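Local atomic coordinates of enoyl-CoA hydratase/isomerase family protein (Mycobacterium tuberculosis, PDB entry 4FN7), a protein that probably acts as an enoyl-CoA hydratase or isomerase of the crotonase superfamily, adding water to or shifting the double bond of unsaturated acyl-CoA thioesters in lipid metabolism. Residues A217-A220 with G221-G224; P74-D77 with M78-G82; A36-D39 with N40-D44; R193-A196 with G197-Q200. All coordinates share one frame; numbering follows the deposited sequence. Where two conformers were deposited one is given.

Interaction 1 (A217-A220 with G221-G224); sequences AIRA and GIDG
Residues Ala217-Ala220 and Gly221-Gly224 meet as successive turns at the C-terminal end of helix 200-223. Four backbone bonds of the alpha-helical i to i+4 kind join them. Ile222 N to Ile218 O is the shortest, at 2.8 Å. Asp223 N reaches Arg219 O at 3.0 Å and is the straightest, with 170° at the hydrogen. Gly224 N still bonds to Ala220 O, but this bond is less straight.

On the buried side, Ile218 and Ile222 meet one turn apart through their methyls. CG2 of Ile218 touches CD1 of Ile222 at 4.0 Å. The same methyl of Ile222 lies over one face of the Arg219 guanidinium, with Ile222 CD1 3.8 Å from Arg219 NH1. Arg219 CG is anti to the backbone N (chi1 175°), and the chain then bends at chi2 and chi3. The bends fold the guanidinium back over Ile222. Its planar group is turned 44° from the Asp223 carboxylate, and the two do not touch. A water joins them instead: it accepts from Arg219 NH1 at 2.9 Å and donates to Asp223 OD1 at 2.6 Å.

The direct ion pair of Arg219 NH1 is with Glu84 on helix 73-90, and Tyr87 of that helix makes a cation-pi contact with Arg219. Ile218 and Ile222 also pack on helix 73-90. Arg219 therefore ties the two helices together by charge. Its link to Asp223 runs through water, so any attraction between these two charges is probably the weaker one.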
ATOM      1  N   ALA A 217     -12.789  -5.600 -11.048  1.00 12.16           N
ATOM      2  CA  ALA A 217     -13.645  -4.833 -10.149  1.00 13.17           C
ATOM      3  C   ALA A 217     -14.159  -3.543 -10.800  1.00 13.17           C
ATOM      4  O   ALA A 217     -15.285  -3.115 -10.546  1.00 13.84           O
ATOM      5  CB  ALA A 217     -12.928  -4.537  -8.848  1.00 13.31           C
ATOM      6  N   ILE A 218     -13.339  -2.923 -11.639  1.00 11.15           N
ATOM      7  CA  ILE A 218     -13.780  -1.756 -12.389  1.00 11.08           C
ATOM      8  C   ILE A 218     -14.904  -2.138 -13.349  1.00 11.63           C
ATOM      9  O   ILE A 218     -15.903  -1.436 -13.451  1.00 12.82           O
ATOM     10  CB  ILE A 218     -12.603  -1.096 -13.128  1.00 10.02           C
ATOM     11  CG1 ILE A 218     -11.661  -0.443 -12.112  1.00 11.42           C
ATOM     12  CG2 ILE A 218     -13.099  -0.060 -14.120  1.00 12.00           C
ATOM     13  CD1 ILE A 218     -10.304  -0.049 -12.677  1.00 11.27           C
ATOM     14  N   ARG A 219     -14.749  -3.268 -14.028  1.00 12.75           N
ATOM     15  CA  ARG A 219     -15.802  -3.780 -14.893  1.00 14.66           C
ATOM     16  C   ARG A 219     -17.099  -3.971 -14.107  1.00 15.08           C
ATOM     17  O   ARG A 219     -18.172  -3.569 -14.555  1.00 16.00           O
ATOM     18  CB  ARG A 219     -15.371  -5.102 -15.531  1.00 17.48           C
ATOM     19  CG  ARG A 219     -16.437  -5.778 -16.369  1.00 20.61           C
ATOM     20  CD  ARG A 219     -16.907  -4.875 -17.494  1.00 23.53           C
ATOM     21  NE  ARG A 219     -15.776  -4.325 -18.230  1.00 23.75           N
ATOM     22  CZ  ARG A 219     -15.837  -3.247 -19.003  1.00 23.28           C
ATOM     23  NH1 ARG A 219     -16.983  -2.592 -19.146  1.00 24.26           N
ATOM     24  NH2 ARG A 219     -14.746  -2.819 -19.627  1.00 22.08           N
ATOM     25  N   ALA A 220     -16.999  -4.591 -12.933  1.00 14.59           N
ATOM     26  CA  ALA A 220     -18.173  -4.785 -12.091  1.00 15.51           C
ATOM     27  C   ALA A 220     -18.775  -3.442 -11.698  1.00 15.86           C
ATOM     28  O   ALA A 220     -19.993  -3.296 -11.623  1.00 17.38           O
ATOM     29  CB  ALA A 220     -17.815  -5.589 -10.851  1.00 16.09           C
ATOM     30  N   GLY A 221     -17.913  -2.465 -11.438  1.00 16.00           N
ATOM     31  CA  GLY A 221     -18.360  -1.141 -11.049  1.00 14.31           C
ATOM     32  C   GLY A 221     -19.077  -0.415 -12.169  1.00 14.10           C
ATOM     33  O   GLY A 221     -20.036   0.322 -11.938  1.00 15.28           O
ATOM     34  N   ILE A 222     -18.606  -0.615 -13.395  1.00 14.22           N
ATOM     35  CA  ILE A 222     -19.252  -0.037 -14.561  1.00 14.48           C
ATOM     36  C   ILE A 222     -20.633  -0.663 -14.734  1.00 16.69           C
ATOM     37  O   ILE A 222     -21.634   0.040 -14.914  1.00 15.93           O
ATOM     38  CB  ILE A 222     -18.392  -0.249 -15.831  1.00 13.99           C
ATOM     39  CG1 ILE A 222     -17.117   0.601 -15.754  1.00 14.40           C
ATOM     40  CG2 ILE A 222     -19.195   0.078 -17.084  1.00 14.56           C
ATOM     41  CD1 ILE A 222     -16.063   0.239 -16.785  1.00 13.79           C
ATOM     42  N   ASP A 223     -20.685  -1.988 -14.654  1.00 18.02           N
ATOM     43  CA  ASP A 223     -21.944  -2.711 -14.773  1.00 20.14           C
ATOM     44  C   ASP A 223     -22.947  -2.276 -13.704  1.00 21.06           C
ATOM     45  O   ASP A 223     -24.152  -2.254 -13.947  1.00 23.27           O
ATOM     46  CB  ASP A 223     -21.706  -4.221 -14.688  1.00 24.40           C
ATOM     47  CG  ASP A 223     -20.918  -4.753 -15.871  1.00 29.72           C
ATOM     48  OD1 ASP A 223     -20.902  -4.077 -16.920  1.00 31.69           O
ATOM     49  OD2 ASP A 223     -20.320  -5.846 -15.756  1.00 32.60           O
ATOM     50  N   GLY A 224     -22.441  -1.910 -12.530  1.00 18.60           N
ATOM     51  CA  GLY A 224     -23.291  -1.576 -11.400  1.00 18.81           C
ATOM     52  C   GLY A 224     -23.725  -0.124 -11.275  1.00 19.13           C
ATOM     53  O   GLY A 224     -24.452   0.216 -10.340  1.00 21.79           O
TER
HETATM   54  O   HOH W   1     -19.690  -3.614 -19.134  0.70 28.56           O

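Interaction 2 (P74-D77 with M78-G82); sequences PAID and MLRGG
Ile76 and Arg80 lie side by side on helix 73-90, one alpha-helical turn apart and pointing the same way. The helix belongs to the crotonase fold of this family. Arg80 CB, set by the helix backbone, is 3.4 Å from Ile76 O. Arg80 CG is anti to its own carbonyl carbon and beside its own N (chi1 -77°). This torsion keeps Arg80 CG beside the same oxygen, also 3.4 Å from Ile76 O. CD comes next: Arg80 CD touches CG2 of Ile76 at 3.8 Å. Beyond CD the chain bends at chi3 (58°). NE stays clear of the Asp77 carboxylate: Arg80 NE and Asp77 OD1 are 5.3 Å apart. At the tip, NH1 of Arg80 comes close to the carbonyl oxygen of Ile222 on helix 200-223.

The aliphatic part of Arg80 thus covers the backbone oxygen and methyl of Ile76, while its charged end goes on to another helix. Ile225 of helix 225-228 packs on both Ile76 and Arg80, and Asp77 OD1 is hydrogen-bonded to the side-chain amide of Gln73, one turn earlier. Met78 and Leu79 face elsewhere and pack on Phe62 and on helix 64-69.

The turns are joined by regular backbone bonds, among them Arg80 N to Ile76 O at 2.8 Å. Leu79 N bonds to Ala75 O at 2.9 Å. That oxygen is also brushed by a leucine methyl: Leu79 CD1 stands 3.4 Å from Ala75 O.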
ATOM      1  N   PRO A  74     -28.685  10.457 -18.083  1.00 19.16           N
ATOM      2  CA  PRO A  74     -27.510  11.214 -18.531  1.00 19.12           C
ATOM      3  C   PRO A  74     -26.314  11.082 -17.583  1.00 16.89           C
ATOM      4  O   PRO A  74     -25.173  11.008 -18.044  1.00 17.15           O
ATOM      5  CB  PRO A  74     -28.018  12.658 -18.560  1.00 20.88           C
ATOM      6  CG  PRO A  74     -29.491  12.521 -18.817  1.00 21.27           C
ATOM      7  CD  PRO A  74     -29.901  11.291 -18.048  1.00 20.11           C
ATOM      8  N   ALA A  75     -26.571  11.051 -16.279  1.00 16.16           N
ATOM      9  CA  ALA A  75     -25.500  10.894 -15.300  1.00 15.98           C
ATOM     10  C   ALA A  75     -24.933   9.480 -15.354  1.00 14.43           C
ATOM     11  O   ALA A  75     -23.720   9.295 -15.322  1.00 15.19           O
ATOM     12  CB  ALA A  75     -25.996  11.217 -13.899  1.00 16.19           C
ATOM     13  N   ILE A  76     -25.815   8.487 -15.436  1.00 15.07           N
ATOM     14  CA  ILE A  76     -25.387   7.094 -15.563  1.00 15.76           C
ATOM     15  C   ILE A  76     -24.484   6.927 -16.782  1.00 14.44           C
ATOM     16  O   ILE A  76     -23.409   6.332 -16.704  1.00 15.01           O
ATOM     17  CB  ILE A  76     -26.596   6.145 -15.700  1.00 18.56           C
ATOM     18  CG1 ILE A  76     -27.345   6.040 -14.370  1.00 19.93           C
ATOM     19  CG2 ILE A  76     -26.152   4.768 -16.157  1.00 18.33           C
ATOM     20  CD1 ILE A  76     -28.671   5.286 -14.463  1.00 21.05           C
ATOM     21  N   ASP A  77     -24.930   7.450 -17.916  1.00 13.67           N
ATOM     22  CA  ASP A  77     -24.156   7.340 -19.148  1.00 14.84           C
ATOM     23  C   ASP A  77     -22.801   8.031 -19.045  1.00 11.81           C
ATOM     24  O   ASP A  77     -21.800   7.507 -19.527  1.00 12.46           O
ATOM     25  CB  ASP A  77     -24.942   7.917 -20.328  1.00 17.44           C
ATOM     26  CG  ASP A  77     -26.159   7.084 -20.686  1.00 21.34           C
ATOM     27  OD1 ASP A  77     -26.233   5.914 -20.260  1.00 23.46           O
ATOM     28  OD2 ASP A  77     -27.039   7.602 -21.407  1.00 23.81           O
ATOM     29  N   MET A  78     -22.768   9.212 -18.428  1.00 12.89           N
ATOM     30  CA  MET A  78     -21.516   9.949 -18.273  1.00 11.76           C
ATOM     31  C   MET A  78     -20.549   9.202 -17.359  1.00 10.84           C
ATOM     32  O   MET A  78     -19.360   9.091 -17.665  1.00 10.62           O
ATOM     33  CB  MET A  78     -21.759  11.366 -17.749  1.00 12.26           C
ATOM     34  CG  MET A  78     -20.479  12.151 -17.523  1.00 13.03           C
ATOM     35  SD  MET A  78     -20.788  13.839 -16.988  1.00 13.60           S
ATOM     36  CE  MET A  78     -21.625  13.526 -15.428  1.00 15.30           C
ATOM     37  N   LEU A  79     -21.057   8.673 -16.249  1.00 11.45           N
ATOM     38  CA  LEU A  79     -20.214   7.918 -15.334  1.00 10.81           C
ATOM     39  C   LEU A  79     -19.709   6.635 -15.980  1.00 11.41           C
ATOM     40  O   LEU A  79     -18.524   6.332 -15.908  1.00 11.27           O
ATOM     41  CB  LEU A  79     -20.945   7.621 -14.026  1.00 13.75           C
ATOM     42  CG  LEU A  79     -20.661   8.631 -12.906  1.00 15.88           C
ATOM     43  CD1 LEU A  79     -21.007  10.050 -13.343  1.00 17.41           C
ATOM     44  CD2 LEU A  79     -21.411   8.244 -11.645  1.00 18.68           C
ATOM     45  N   ARG A  80     -20.597   5.894 -16.633  1.00 11.45           N
ATOM     46  CA  ARG A  80     -20.156   4.678 -17.321  1.00 12.36           C
ATOM     47  C   ARG A  80     -19.073   4.988 -18.352  1.00 11.61           C
ATOM     48  O   ARG A  80     -18.074   4.279 -18.442  1.00 11.65           O
ATOM     49  CB  ARG A  80     -21.330   3.955 -17.988  1.00 16.16           C
ATOM     50  CG  ARG A  80     -22.208   3.169 -17.027  1.00 19.05           C
ATOM     51  CD  ARG A  80     -23.467   2.658 -17.718  1.00 23.38           C
ATOM     52  NE  ARG A  80     -23.162   1.815 -18.868  1.00 27.78           N
ATOM     53  CZ  ARG A  80     -22.996   0.497 -18.807  1.00 31.22           C
ATOM     54  NH1 ARG A  80     -23.106  -0.137 -17.646  1.00 31.94           N
ATOM     55  NH2 ARG A  80     -22.721  -0.189 -19.907  1.00 33.23           N
ATOM     56  N   GLY A  81     -19.268   6.050 -19.129  1.00 11.71           N
ATOM     57  CA  GLY A  81     -18.295   6.404 -20.150  1.00 11.85           C
ATOM     58  C   GLY A  81     -16.948   6.776 -19.562  1.00  9.97           C
ATOM     59  O   GLY A  81     -15.896   6.443 -20.116  1.00 11.30           O
ATOM     60  N   GLY A  82     -16.969   7.469 -18.428  1.00  9.92           N
ATOM     61  CA  GLY A  82     -15.742   7.893 -17.780  1.00 11.43           C
ATOM     62  C   GLY A  82     -14.971   6.699 -17.257  1.00  9.80           C
ATOM     63  O   GLY A  82     -13.755   6.592 -17.424  1.00  9.71           O
TER

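Interaction 3 (A36-D39 with N40-D44); sequences AAID and NADRD
A water joins NH2 of Arg43 to the Asp39 carboxylate and so bridges the two segments. It accepts from Arg43 NH2 at 3.0 Å, at the edge of the guanidinium, and donates to Asp39 OD2 at 2.7 Å. NH2 has a second acceptor: Asn40 OD1 lies 2.9 Å from Arg43 NH2, close to the guanidinium plane. Arg43 curls back over the preceding turn because its chain bends at chi3 (-79°). The guanidinium then lies over the backbone of Asp39, with Asp39 O 3.8 Å above the plane of the Arg43 group, over the centre. Asp39 CB also touches NH2 of Arg43, at 3.5 Å. Asp39 O accepts the backbone N of Arg43 at 2.9 Å.

These turns belong to the last part of helix 28-44, the helix of a beta-alpha-beta crossover that links the parallel strands 13-18 and 48-52. Its inner side is apolar: Ile38 packs on Leu85 and Leu89 of helix 73-90 and on Ile16 of strand 13-18, while Ala37 and Ala41 rest against strand 5-10.

Two acids approach each other on another flank. Asp39 OD1 and Asp42 OD2 are 4.5 Å apart, and Arg88 of helix 73-90 forms a salt bridge with both, which probably offsets their repulsion. The other oxygen of Asp42, OD1, is hydrogen-bonded to the hydroxyl of Tyr92.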
ATOM      1  N   ALA A  36     -11.943   9.152 -29.424  1.00 11.31           N
ATOM      2  CA  ALA A  36     -11.559   9.307 -30.826  1.00 11.17           C
ATOM      3  C   ALA A  36     -10.043   9.484 -30.956  1.00 10.37           C
ATOM      4  O   ALA A  36      -9.418   8.956 -31.879  1.00 11.79           O
ATOM      5  CB  ALA A  36     -12.289  10.489 -31.457  1.00 12.65           C
ATOM      6  N   ALA A  37      -9.448  10.223 -30.027  1.00 10.49           N
ATOM      7  CA  ALA A  37      -8.011  10.451 -30.054  1.00 11.50           C
ATOM      8  C   ALA A  37      -7.250   9.159 -29.771  1.00  9.88           C
ATOM      9  O   ALA A  37      -6.224   8.883 -30.397  1.00 10.05           O
ATOM     10  CB  ALA A  37      -7.626  11.521 -29.052  1.00 11.51           C
ATOM     11  N   ILE A  38      -7.734   8.372 -28.815  1.00  9.87           N
ATOM     12  CA  ILE A  38      -7.086   7.098 -28.527  1.00 10.41           C
ATOM     13  C   ILE A  38      -7.277   6.145 -29.721  1.00 10.07           C
ATOM     14  O   ILE A  38      -6.373   5.371 -30.040  1.00 10.31           O
ATOM     15  CB  ILE A  38      -7.570   6.464 -27.192  1.00 10.76           C
ATOM     16  CG1 ILE A  38      -7.366   7.444 -26.030  1.00 12.39           C
ATOM     17  CG2 ILE A  38      -6.838   5.142 -26.934  1.00 11.17           C
ATOM     18  CD1 ILE A  38      -8.139   7.093 -24.771  1.00 13.70           C
ATOM     19  N   ASP A  39      -8.434   6.207 -30.381  1.00 10.06           N
ATOM     20  CA  ASP A  39      -8.623   5.451 -31.625  1.00 10.55           C
ATOM     21  C   ASP A  39      -7.529   5.805 -32.641  1.00 10.89           C
ATOM     22  O   ASP A  39      -6.993   4.919 -33.311  1.00 11.68           O
ATOM     23  CB  ASP A  39      -9.986   5.729 -32.279  1.00 11.75           C
ATOM     24  CG  ASP A  39     -11.167   5.223 -31.470  1.00 14.23           C
ATOM     25  OD1 ASP A  39     -10.999   4.428 -30.518  1.00 13.84           O
ATOM     26  OD2 ASP A  39     -12.295   5.623 -31.830  1.00 14.47           O
ATOM     27  N   ASN A  40      -7.224   7.097 -32.781  1.00 11.04           N
ATOM     28  CA  ASN A  40      -6.140   7.518 -33.672  1.00 11.66           C
ATOM     29  C   ASN A  40      -4.816   6.879 -33.272  1.00 10.95           C
ATOM     30  O   ASN A  40      -4.053   6.413 -34.123  1.00 11.88           O
ATOM     31  CB  ASN A  40      -5.962   9.039 -33.685  1.00 12.64           C
ATOM     32  CG  ASN A  40      -7.115   9.766 -34.332  1.00 15.59           C
ATOM     33  OD1 ASN A  40      -7.886   9.189 -35.094  1.00 14.96           O
ATOM     34  ND2 ASN A  40      -7.238  11.054 -34.026  1.00 20.43           N
ATOM     35  N   ALA A  41      -4.537   6.889 -31.973  1.00 11.26           N
ATOM     36  CA  ALA A  41      -3.316   6.294 -31.458  1.00 11.52           C
ATOM     37  C   ALA A  41      -3.272   4.807 -31.769  1.00 10.43           C
ATOM     38  O   ALA A  41      -2.210   4.264 -32.089  1.00 11.21           O
ATOM     39  CB  ALA A  41      -3.200   6.528 -29.956  1.00 12.52           C
ATOM     40  N   ASP A  42      -4.421   4.146 -31.673  1.00 11.35           N
ATOM     41  CA  ASP A  42      -4.524   2.737 -32.048  1.00 12.30           C
ATOM     42  C   ASP A  42      -4.173   2.539 -33.521  1.00 11.74           C
ATOM     43  O   ASP A  42      -3.382   1.658 -33.873  1.00 13.07           O
ATOM     44  CB  ASP A  42      -5.933   2.190 -31.793  1.00 12.30           C
ATOM     45  CG  ASP A  42      -6.253   2.011 -30.313  1.00 12.58           C
ATOM     46  OD1 ASP A  42      -5.344   2.090 -29.460  1.00 13.53           O
ATOM     47  OD2 ASP A  42      -7.437   1.751 -30.009  1.00 14.35           O
ATOM     48  N   ARG A  43      -4.779   3.352 -34.381  1.00 11.72           N
ATOM     49  CA  ARG A  43      -4.549   3.227 -35.811  1.00 12.10           C
ATOM     50  C   ARG A  43      -3.094   3.521 -36.165  1.00 10.95           C
ATOM     51  O   ARG A  43      -2.510   2.869 -37.034  1.00 13.18           O
ATOM     52  CB  ARG A  43      -5.509   4.140 -36.581  1.00 11.87           C
ATOM     53  CG  ARG A  43      -6.952   3.621 -36.590  1.00 11.82           C
ATOM     54  CD  ARG A  43      -7.918   4.458 -37.442  1.00 15.03           C
ATOM     55  NE  ARG A  43      -8.365   5.685 -36.786  1.00 16.94           N
ATOM     56  CZ  ARG A  43      -9.496   5.828 -36.093  1.00 15.61           C
ATOM     57  NH1 ARG A  43     -10.332   4.814 -35.920  1.00 16.70           N
ATOM     58  NH2 ARG A  43      -9.782   7.002 -35.553  1.00 16.70           N
ATOM     59  N   ASP A  44      -2.504   4.502 -35.490  1.00 11.92           N
ATOM     60  CA  ASP A  44      -1.124   4.883 -35.767  1.00 12.19           C
ATOM     61  C   ASP A  44      -0.122   3.919 -35.125  1.00 12.71           C
ATOM     62  O   ASP A  44       1.070   3.967 -35.431  1.00 14.96           O
ATOM     63  CB  ASP A  44      -0.850   6.323 -35.322  1.00 13.29           C
ATOM     64  CG  ASP A  44      -1.461   7.356 -36.251  1.00 15.26           C
ATOM     65  OD1 ASP A  44      -1.847   7.005 -37.386  1.00 17.08           O
ATOM     66  OD2 ASP A  44      -1.540   8.536 -35.852  1.00 16.69           O
TER
HETATM   67  O   HOH W   2     -12.457   6.839 -34.203  1.00 25.00           O

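Interaction 4 (R193-A196 with G197-Q200); sequences REFA and GLNQ
Gly197, Leu198 and Phe195 carry most of this contact, where the chain leaves helix 184-195. Phe195 to Leu198 form a type I beta turn, closed by Leu198 N to Phe195 O at 3.0 Å. Gly197 N bonds one residue earlier, to Glu194 O at 2.9 Å. Both donors stand well above the plane of the carbonyl they use, by 55° for Gly197 and 64° for Leu198.

The side chains of Phe195 and Leu198 run side by side. CD1 of Leu198 meets the ring at CD1 of Phe195, 4.2 Å away. The turn backbone puts Leu198 CB 3.3 Å from Phe195 O. With CG anti to the carbonyl carbon (chi1 -64°), Leu198 CG stays beside that oxygen too, 3.5 Å from Phe195 O. A water donates to Phe195 O and to Leu198 O, at 2.9 Å and 2.8 Å, and bridges the turn.

Phe195 also meets His117 edge to face and packs on Leu160 of the second subunit. Leu198 packs on Gly159 of that subunit. Past the turn, Asn199 OD1 accepts from Ala202 N of helix 200-223. The segment is a short helix-to-helix connection, a type I beta turn followed by an Asn N-cap, at a subunit interface.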
ATOM      1  N   ARG A 193       8.872   8.500 -24.395  1.00 11.51           N
ATOM      2  CA  ARG A 193       9.828   8.009 -25.379  0.50 13.33           C
ATOM      3  C   ARG A 193      10.728   6.930 -24.780  1.00 12.68           C
ATOM      4  O   ARG A 193      11.054   5.952 -25.454  1.00 14.51           O
ATOM      5  CB  ARG A 193      10.633   9.163 -25.988  0.50 13.56           C
ATOM      6  CG  ARG A 193       9.795  10.053 -26.904  0.50 16.08           C
ATOM      7  CD  ARG A 193      10.626  11.139 -27.571  0.50 19.66           C
ATOM      8  NE  ARG A 193       9.872  11.833 -28.611  0.50 20.42           N
ATOM      9  CZ  ARG A 193       9.263  13.003 -28.448  0.50 22.09           C
ATOM     10  NH1 ARG A 193       9.321  13.626 -27.281  0.50 23.73           N
ATOM     11  NH2 ARG A 193       8.602  13.555 -29.457  0.50 21.55           N
ATOM     12  N   GLU A 194      11.103   7.092 -23.510  1.00 12.68           N
ATOM     13  CA  GLU A 194      11.871   6.068 -22.809  0.56 12.53           C
ATOM     14  C   GLU A 194      11.077   4.765 -22.684  1.00 12.09           C
ATOM     15  O   GLU A 194      11.580   3.681 -22.995  1.00 13.08           O
ATOM     16  CB  GLU A 194      12.295   6.564 -21.422  0.56 13.58           C
ATOM     17  CG  GLU A 194      13.008   5.523 -20.572  0.56 15.61           C
ATOM     18  CD  GLU A 194      13.106   5.931 -19.114  0.56 19.72           C
ATOM     19  OE1 GLU A 194      12.737   7.080 -18.792  0.56 20.52           O
ATOM     20  OE2 GLU A 194      13.543   5.101 -18.290  0.56 21.20           O
ATOM     21  N   PHE A 195       9.832   4.860 -22.227  1.00 12.27           N
ATOM     22  CA  PHE A 195       9.020   3.660 -22.023  1.00 11.01           C
ATOM     23  C   PHE A 195       8.686   2.951 -23.336  1.00 11.27           C
ATOM     24  O   PHE A 195       8.473   1.741 -23.355  1.00 12.60           O
ATOM     25  CB  PHE A 195       7.740   3.990 -21.246  1.00 10.44           C
ATOM     26  CG  PHE A 195       7.986   4.623 -19.901  1.00 10.77           C
ATOM     27  CD1 PHE A 195       9.044   4.223 -19.096  1.00 12.61           C
ATOM     28  CD2 PHE A 195       7.158   5.636 -19.454  1.00 12.64           C
ATOM     29  CE1 PHE A 195       9.253   4.819 -17.860  1.00 13.83           C
ATOM     30  CE2 PHE A 195       7.363   6.235 -18.227  1.00 14.24           C
ATOM     31  CZ  PHE A 195       8.407   5.828 -17.425  1.00 14.99           C
ATOM     32  N   ALA A 196       8.639   3.706 -24.429  1.00 12.23           N
ATOM     33  CA  ALA A 196       8.445   3.105 -25.749  1.00 13.24           C
ATOM     34  C   ALA A 196       9.581   2.140 -26.096  1.00 14.32           C
ATOM     35  O   ALA A 196       9.432   1.288 -26.977  1.00 15.80           O
ATOM     36  CB  ALA A 196       8.309   4.183 -26.817  1.00 14.35           C
ATOM     37  N   GLY A 197      10.710   2.281 -25.402  1.00 13.81           N
ATOM     38  CA  GLY A 197      11.857   1.405 -25.600  1.00 14.44           C
ATOM     39  C   GLY A 197      11.771   0.098 -24.825  1.00 14.84           C
ATOM     40  O   GLY A 197      12.562  -0.821 -25.056  1.00 16.74           O
ATOM     41  N   LEU A 198      10.828   0.006 -23.891  1.00 13.21           N
ATOM     42  CA  LEU A 198      10.558  -1.267 -23.226  1.00 12.72           C
ATOM     43  C   LEU A 198       9.977  -2.246 -24.235  1.00 12.59           C
ATOM     44  O   LEU A 198       9.430  -1.845 -25.264  1.00 13.46           O
ATOM     45  CB  LEU A 198       9.575  -1.088 -22.068  1.00 12.27           C
ATOM     46  CG  LEU A 198      10.046  -0.224 -20.898  1.00 12.54           C
ATOM     47  CD1 LEU A 198       8.856   0.145 -20.017  1.00 12.77           C
ATOM     48  CD2 LEU A 198      11.125  -0.949 -20.098  1.00 14.87           C
ATOM     49  N   ASN A 199      10.102  -3.537 -23.962  1.00 12.41           N
ATOM     50  CA  ASN A 199       9.477  -4.513 -24.844  1.00 12.48           C
ATOM     51  C   ASN A 199       7.960  -4.402 -24.744  1.00 12.20           C
ATOM     52  O   ASN A 199       7.383  -4.601 -23.672  1.00 11.36           O
ATOM     53  CB  ASN A 199       9.929  -5.924 -24.497  1.00 14.34           C
ATOM     54  CG  ASN A 199       9.375  -6.959 -25.446  1.00 14.97           C
ATOM     55  OD1 ASN A 199       8.277  -7.471 -25.253  1.00 14.86           O
ATOM     56  ND2 ASN A 199      10.138  -7.274 -26.485  1.00 17.57           N
ATOM     57  N   GLN A 200       7.310  -4.084 -25.858  1.00 12.42           N
ATOM     58  CA  GLN A 200       5.882  -3.789 -25.838  1.00 11.53           C
ATOM     59  C   GLN A 200       5.029  -4.995 -25.442  1.00 11.49           C
ATOM     60  O   GLN A 200       4.095  -4.866 -24.653  1.00 12.98           O
ATOM     61  CB  GLN A 200       5.421  -3.216 -27.179  1.00 13.22           C
ATOM     62  CG  GLN A 200       3.960  -2.787 -27.192  1.00 14.50           C
ATOM     63  CD  GLN A 200       3.020  -3.914 -27.574  1.00 14.63           C
ATOM     64  OE1 GLN A 200       3.330  -4.729 -28.441  1.00 18.57           O
ATOM     65  NE2 GLN A 200       1.866  -3.968 -26.928  1.00 14.68           N
TER
HETATM   66  O   HOH W   3       7.106  -0.292 -24.824  1.00 13.80           O
HETATM   67  O   HOH W   4      10.223  -1.073 -28.092  0.80 33.74           O

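From the N terminus, interaction 3 comes first, near the end of helix 28-44. Interaction 2 follows on helix 73-90, then interaction 4 at the exit from helix 184-195, and interaction 1 at the end of helix 200-223. Each contact is local and closes only helical turns or a tight turn. They run in series, and none nests in or crosses another. Interactions 1 and 2 touch, with centres about 12 Å apart. Helix 73-90 is common ground, since it also packs on helix 28-44 of interaction 3. Helix 200-223 starts at interaction 4 and ends at interaction 1, their centres about 30 Å apart. Interaction 4 alone reaches another subunit.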